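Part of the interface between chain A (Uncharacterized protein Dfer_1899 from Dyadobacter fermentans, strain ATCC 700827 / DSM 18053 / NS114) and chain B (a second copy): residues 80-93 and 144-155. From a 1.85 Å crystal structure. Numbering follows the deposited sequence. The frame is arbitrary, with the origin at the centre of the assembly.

Chain A (80-93) DRKVFGEKGTNHVD
Chain B, residues 144-155: WAFLRPDGMENL

A buried carboxylate can organise an interface when one of its oxygens meets a free backbone amide of the partner chain, and this contact between two copies of Dfer_1899 is a good example. Arg B148 occupies the N-cap position before helix 149-153, and its N donates to Glu A86 OE2 at 2.8 Å along an almost linear path (177°). Glu A86 (chi1 m, chi2 t, chi3 1°) is held in place by its own chain: Arg A81, with chi1 to chi3 all m, donates from NE to Glu A86 OE1 and from NH2 to Glu A86 OE2, both at 2.9 Å, while its NH1 forms a salt bridge to Asp A93 OD2 at 2.8 Å. The same Arg A81 NH2 reaches across to Phe B146 O at 3.0 Å, and water 1 joins Arg A81 NH1 (3.0 Å) to Phe B146 O (2.8 Å).

A reciprocal bond follows, one residue further along chain A and two along chain B. Lys A87 N donates to Asp B150 OD2 at 2.8 Å, Asp B150 having chi1 p, so each chain offers a backbone NH to an acidic side chain of the other.

Arg B148 (chi1 m, chi2 and chi3 t) extends across chain A, where NH1 donates to Val A92 O at 2.9 Å. Its guanidinium stacks on that of Arg A81, centres 4.3 Å apart and planes at 24°, with Asn A90 ND2 over the opposite face. Nearby carboxylates offset the like charges: Glu A86 OE1 makes a long salt bridge of 4.0 Å to Arg B148 NH2, and water 3 links Glu A86 OE1 (2.6 Å), Gly A88 O (2.6 Å) and Arg B148 NH2 (3.0 Å).

The register is set at Glu A86 and Gly B151, whose CA atoms, 4.4 Å apart, are the nearest CA pair across the two stretches. Chain A makes a 3-10 turn at 81-83, Gly A85 follows with positive phi (74/15), and 86-93 continue as loop. In chain B, Trp B144 and Ala B145 are in a strand that begins earlier in the chain, and the helix begins at Pro B149. At Gly B151 an ideal CB would clash, 2.7 Å from Glu A86 CG and 3.0 Å from Phe A84 O; its bare CA instead sits 3.5 Å from Phe A84 O. Water 2 donates to both Phe A84 O (2.8 Å) and Gly B151 O (2.6 Å), and Asn B154 ND2 donates to Gly A85 O at 3.3 Å.

Apolar packing centres on Phe A84 (chi1 m, chi2 -53°). Leu B147 CD1 lies over its ring face, 3.7 Å from Phe A84 CD1, and Ala B145 CB approaches Phe A84 CE1 at 3.8 Å.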

# COMPACT_ATOMS: atom_id res chain seq x y z
N ASP A 80 -1.84 3.07 -14.20
CA ASP A 80 -1.98 2.86 -15.64
C ASP A 80 -0.60 2.55 -16.18
O ASP A 80 0.30 3.39 -16.06
CB ASP A 80 -2.57 4.09 -16.33
CG ASP A 80 -2.90 3.82 -17.81
OD1 ASP A 80 -2.02 3.32 -18.56
OD2 ASP A 80 -4.07 4.06 -18.21
N ARG A 81 -0.41 1.34 -16.73
CA ARG A 81 0.93 0.88 -17.07
C ARG A 81 1.57 1.73 -18.16
O ARG A 81 2.79 1.62 -18.37
CB ARG A 81 0.90 -0.60 -17.48
CG ARG A 81 0.30 -1.55 -16.39
CD ARG A 81 1.10 -1.52 -15.11
NE ARG A 81 2.44 -2.06 -15.33
CZ ARG A 81 3.25 -2.49 -14.36
NH1 ARG A 81 2.87 -2.44 -13.09
NH2 ARG A 81 4.46 -2.95 -14.66
N LYS A 82 0.80 2.59 -18.84
CA LYS A 82 1.41 3.53 -19.77
C LYS A 82 2.40 4.46 -19.09
O LYS A 82 3.32 4.96 -19.76
CB LYS A 82 0.33 4.34 -20.50
CG LYS A 82 -0.36 3.52 -21.59
CD LYS A 82 -1.58 4.26 -22.15
CE LYS A 82 -2.31 3.42 -23.19
NZ LYS A 82 -3.66 3.99 -23.48
N VAL A 83 2.28 4.70 -17.78
CA VAL A 83 3.30 5.52 -17.12
C VAL A 83 4.68 4.86 -17.13
O VAL A 83 5.69 5.54 -16.93
CB VAL A 83 2.93 5.88 -15.66
CG1 VAL A 83 1.57 6.58 -15.56
CG2 VAL A 83 3.05 4.62 -14.72
N PHE A 84 4.74 3.55 -17.32
CA PHE A 84 6.01 2.84 -17.45
C PHE A 84 6.37 2.55 -18.90
O PHE A 84 7.24 1.71 -19.16
CB PHE A 84 5.95 1.52 -16.69
CG PHE A 84 5.70 1.67 -15.22
CD1 PHE A 84 6.49 2.52 -14.44
CD2 PHE A 84 4.66 0.98 -14.61
CE1 PHE A 84 6.25 2.65 -13.07
CE2 PHE A 84 4.42 1.11 -13.25
CZ PHE A 84 5.22 1.95 -12.48
N GLY A 85 5.71 3.19 -19.86
CA GLY A 85 6.02 2.92 -21.25
C GLY A 85 5.51 1.59 -21.77
O GLY A 85 5.95 1.15 -22.83
N GLU A 86 4.59 0.94 -21.05
CA GLU A 86 4.08 -0.34 -21.50
C GLU A 86 2.87 -0.13 -22.43
O GLU A 86 2.32 0.96 -22.53
CB GLU A 86 3.73 -1.22 -20.30
CG GLU A 86 4.93 -1.38 -19.35
CD GLU A 86 4.65 -2.20 -18.10
OE1 GLU A 86 3.51 -2.70 -17.92
OE2 GLU A 86 5.59 -2.33 -17.28
N LYS A 87 2.48 -1.20 -23.12
CA LYS A 87 1.46 -1.10 -24.16
C LYS A 87 0.04 -0.93 -23.60
O LYS A 87 -0.79 -0.26 -24.22
CB LYS A 87 1.52 -2.35 -25.05
CG LYS A 87 1.28 -3.65 -24.29
CD LYS A 87 1.45 -4.89 -25.15
CE LYS A 87 1.06 -6.13 -24.37
NZ LYS A 87 -0.34 -6.01 -23.88
N GLY A 88 -0.27 -1.54 -22.45
CA GLY A 88 -1.61 -1.45 -21.91
C GLY A 88 -1.63 -1.98 -20.49
O GLY A 88 -0.61 -2.42 -19.95
N THR A 89 -2.83 -1.95 -19.90
CA THR A 89 -3.03 -2.30 -18.49
C THR A 89 -3.99 -3.48 -18.38
O THR A 89 -5.01 -3.52 -19.08
CB THR A 89 -3.57 -1.08 -17.73
OG1 THR A 89 -2.64 0.01 -17.89
CG2 THR A 89 -3.81 -1.40 -16.24
N ASN A 90 -3.68 -4.46 -17.53
CA ASN A 90 -4.64 -5.52 -17.27
C ASN A 90 -5.15 -5.38 -15.83
O ASN A 90 -5.03 -4.32 -15.21
CB ASN A 90 -4.03 -6.88 -17.58
CG ASN A 90 -2.78 -7.18 -16.75
OD1 ASN A 90 -2.57 -6.60 -15.68
ND2 ASN A 90 -1.93 -8.08 -17.25
N HIS A 91 -5.76 -6.44 -15.30
CA HIS A 91 -6.39 -6.34 -14.00
C HIS A 91 -5.55 -6.96 -12.88
O HIS A 91 -6.08 -7.25 -11.80
CB HIS A 91 -7.79 -6.97 -14.05
CG HIS A 91 -8.76 -6.21 -14.91
ND1 HIS A 91 -9.94 -6.76 -15.39
CD2 HIS A 91 -8.74 -4.93 -15.38
CE1 HIS A 91 -10.60 -5.86 -16.10
NE2 HIS A 91 -9.89 -4.74 -16.12
N VAL A 92 -4.24 -7.16 -13.09
CA VAL A 92 -3.36 -7.55 -11.99
C VAL A 92 -2.21 -6.56 -11.91
O VAL A 92 -1.67 -6.12 -12.94
CB VAL A 92 -2.83 -9.01 -12.10
CG1 VAL A 92 -3.99 -10.01 -12.05
CG2 VAL A 92 -1.94 -9.20 -13.33
N ASP A 93 -1.84 -6.22 -10.69
CA ASP A 93 -0.73 -5.32 -10.44
C ASP A 93 -0.38 -5.43 -8.96
O ASP A 93 -1.28 -5.30 -8.13
CB ASP A 93 -1.11 -3.87 -10.81
CG ASP A 93 0.11 -2.93 -10.84
OD1 ASP A 93 0.84 -2.84 -9.83
OD2 ASP A 93 0.34 -2.29 -11.90
N TRP B 144 11.11 1.80 -5.78
CA TRP B 144 11.48 0.85 -6.81
C TRP B 144 10.22 0.49 -7.57
O TRP B 144 9.19 0.23 -6.94
CB TRP B 144 12.09 -0.42 -6.21
CG TRP B 144 13.47 -0.17 -5.63
CD1 TRP B 144 13.79 -0.01 -4.32
CD2 TRP B 144 14.68 -0.05 -6.37
NE1 TRP B 144 15.15 0.19 -4.19
CE2 TRP B 144 15.72 0.18 -5.43
CE3 TRP B 144 15.00 -0.12 -7.73
CZ2 TRP B 144 17.05 0.34 -5.82
CZ3 TRP B 144 16.33 0.05 -8.12
CH2 TRP B 144 17.34 0.28 -7.16
N ALA B 145 10.30 0.48 -8.90
CA ALA B 145 9.18 0.08 -9.74
C ALA B 145 9.51 -1.25 -10.40
O ALA B 145 10.67 -1.58 -10.62
CB ALA B 145 8.89 1.16 -10.79
N PHE B 146 8.48 -2.00 -10.74
CA PHE B 146 8.63 -3.33 -11.29
C PHE B 146 7.94 -3.36 -12.65
O PHE B 146 6.71 -3.29 -12.73
CB PHE B 146 8.06 -4.36 -10.30
CG PHE B 146 8.85 -4.40 -9.02
CD1 PHE B 146 8.69 -3.40 -8.05
CD2 PHE B 146 9.82 -5.35 -8.82
CE1 PHE B 146 9.46 -3.38 -6.91
CE2 PHE B 146 10.59 -5.36 -7.66
CZ PHE B 146 10.41 -4.37 -6.71
N LEU B 147 8.74 -3.41 -13.72
CA LEU B 147 8.21 -3.21 -15.06
C LEU B 147 8.09 -4.53 -15.81
O LEU B 147 8.76 -5.52 -15.49
CB LEU B 147 9.10 -2.25 -15.85
CG LEU B 147 8.80 -0.76 -15.74
CD1 LEU B 147 8.94 -0.24 -14.30
CD2 LEU B 147 9.72 0.00 -16.68
N ARG B 148 7.23 -4.52 -16.84
CA ARG B 148 7.11 -5.67 -17.72
C ARG B 148 8.07 -5.52 -18.90
O ARG B 148 8.64 -4.44 -19.10
CB ARG B 148 5.66 -5.82 -18.18
CG ARG B 148 4.79 -6.18 -16.98
CD ARG B 148 3.29 -6.08 -17.23
NE ARG B 148 2.55 -6.45 -16.03
CZ ARG B 148 1.32 -6.01 -15.75
NH1 ARG B 148 0.71 -6.38 -14.62
NH2 ARG B 148 0.71 -5.20 -16.59
N PRO B 149 8.33 -6.60 -19.65
CA PRO B 149 9.39 -6.54 -20.67
C PRO B 149 9.24 -5.40 -21.66
O PRO B 149 10.24 -4.75 -21.99
CB PRO B 149 9.28 -7.90 -21.37
CG PRO B 149 8.82 -8.82 -20.28
CD PRO B 149 7.81 -7.98 -19.50
N ASP B 150 8.02 -5.14 -22.15
CA ASP B 150 7.90 -4.06 -23.13
C ASP B 150 8.19 -2.71 -22.49
O ASP B 150 8.71 -1.81 -23.17
CB ASP B 150 6.51 -4.08 -23.81
CG ASP B 150 5.34 -3.87 -22.84
OD1 ASP B 150 5.46 -4.20 -21.64
OD2 ASP B 150 4.28 -3.39 -23.29
N GLY B 151 7.90 -2.56 -21.20
CA GLY B 151 8.29 -1.33 -20.53
C GLY B 151 9.79 -1.21 -20.40
O GLY B 151 10.36 -0.13 -20.58
N MSE B 152 10.46 -2.32 -20.07
CA MSE B 152 11.91 -2.35 -19.96
C MSE B 152 12.57 -1.94 -21.27
O MSE B 152 13.54 -1.18 -21.26
CB MSE B 152 12.41 -3.75 -19.56
CG MSE B 152 12.01 -4.22 -18.17
SE MSE B 152 12.75 -3.09 -16.78
CE MSE B 152 14.65 -3.25 -17.19
N GLU B 153 12.05 -2.46 -22.39
CA GLU B 153 12.63 -2.16 -23.70
C GLU B 153 12.56 -0.67 -24.03
O GLU B 153 13.43 -0.15 -24.74
CB GLU B 153 11.94 -2.97 -24.80
CG GLU B 153 12.18 -4.47 -24.68
CD GLU B 153 11.38 -5.28 -25.69
OE1 GLU B 153 11.79 -5.34 -26.87
OE2 GLU B 153 10.34 -5.87 -25.31
N ASN B 154 11.55 0.04 -23.54
CA ASN B 154 11.35 1.44 -23.92
C ASN B 154 11.97 2.44 -22.95
O ASN B 154 11.81 3.64 -23.15
CB ASN B 154 9.85 1.73 -24.08
CG ASN B 154 9.26 1.11 -25.34
OD1 ASN B 154 9.87 1.16 -26.41
ND2 ASN B 154 8.09 0.50 -25.20
N LEU B 155 12.66 1.98 -21.91
CA LEU B 155 13.16 2.89 -20.89
C LEU B 155 14.14 3.91 -21.45
O LEU B 155 15.05 3.57 -22.19
CB LEU B 155 13.84 2.12 -19.78
CG LEU B 155 12.91 1.57 -18.71
CD1 LEU B 155 13.71 0.61 -17.85
CD2 LEU B 155 12.33 2.73 -17.87
O HOH W 1 4.58 -4.00 -11.14
O HOH W 2 9.56 2.37 -20.62
O HOH W 3 1.51 -3.76 -19.14
O HOH W 4 -1.64 -4.05 -15.28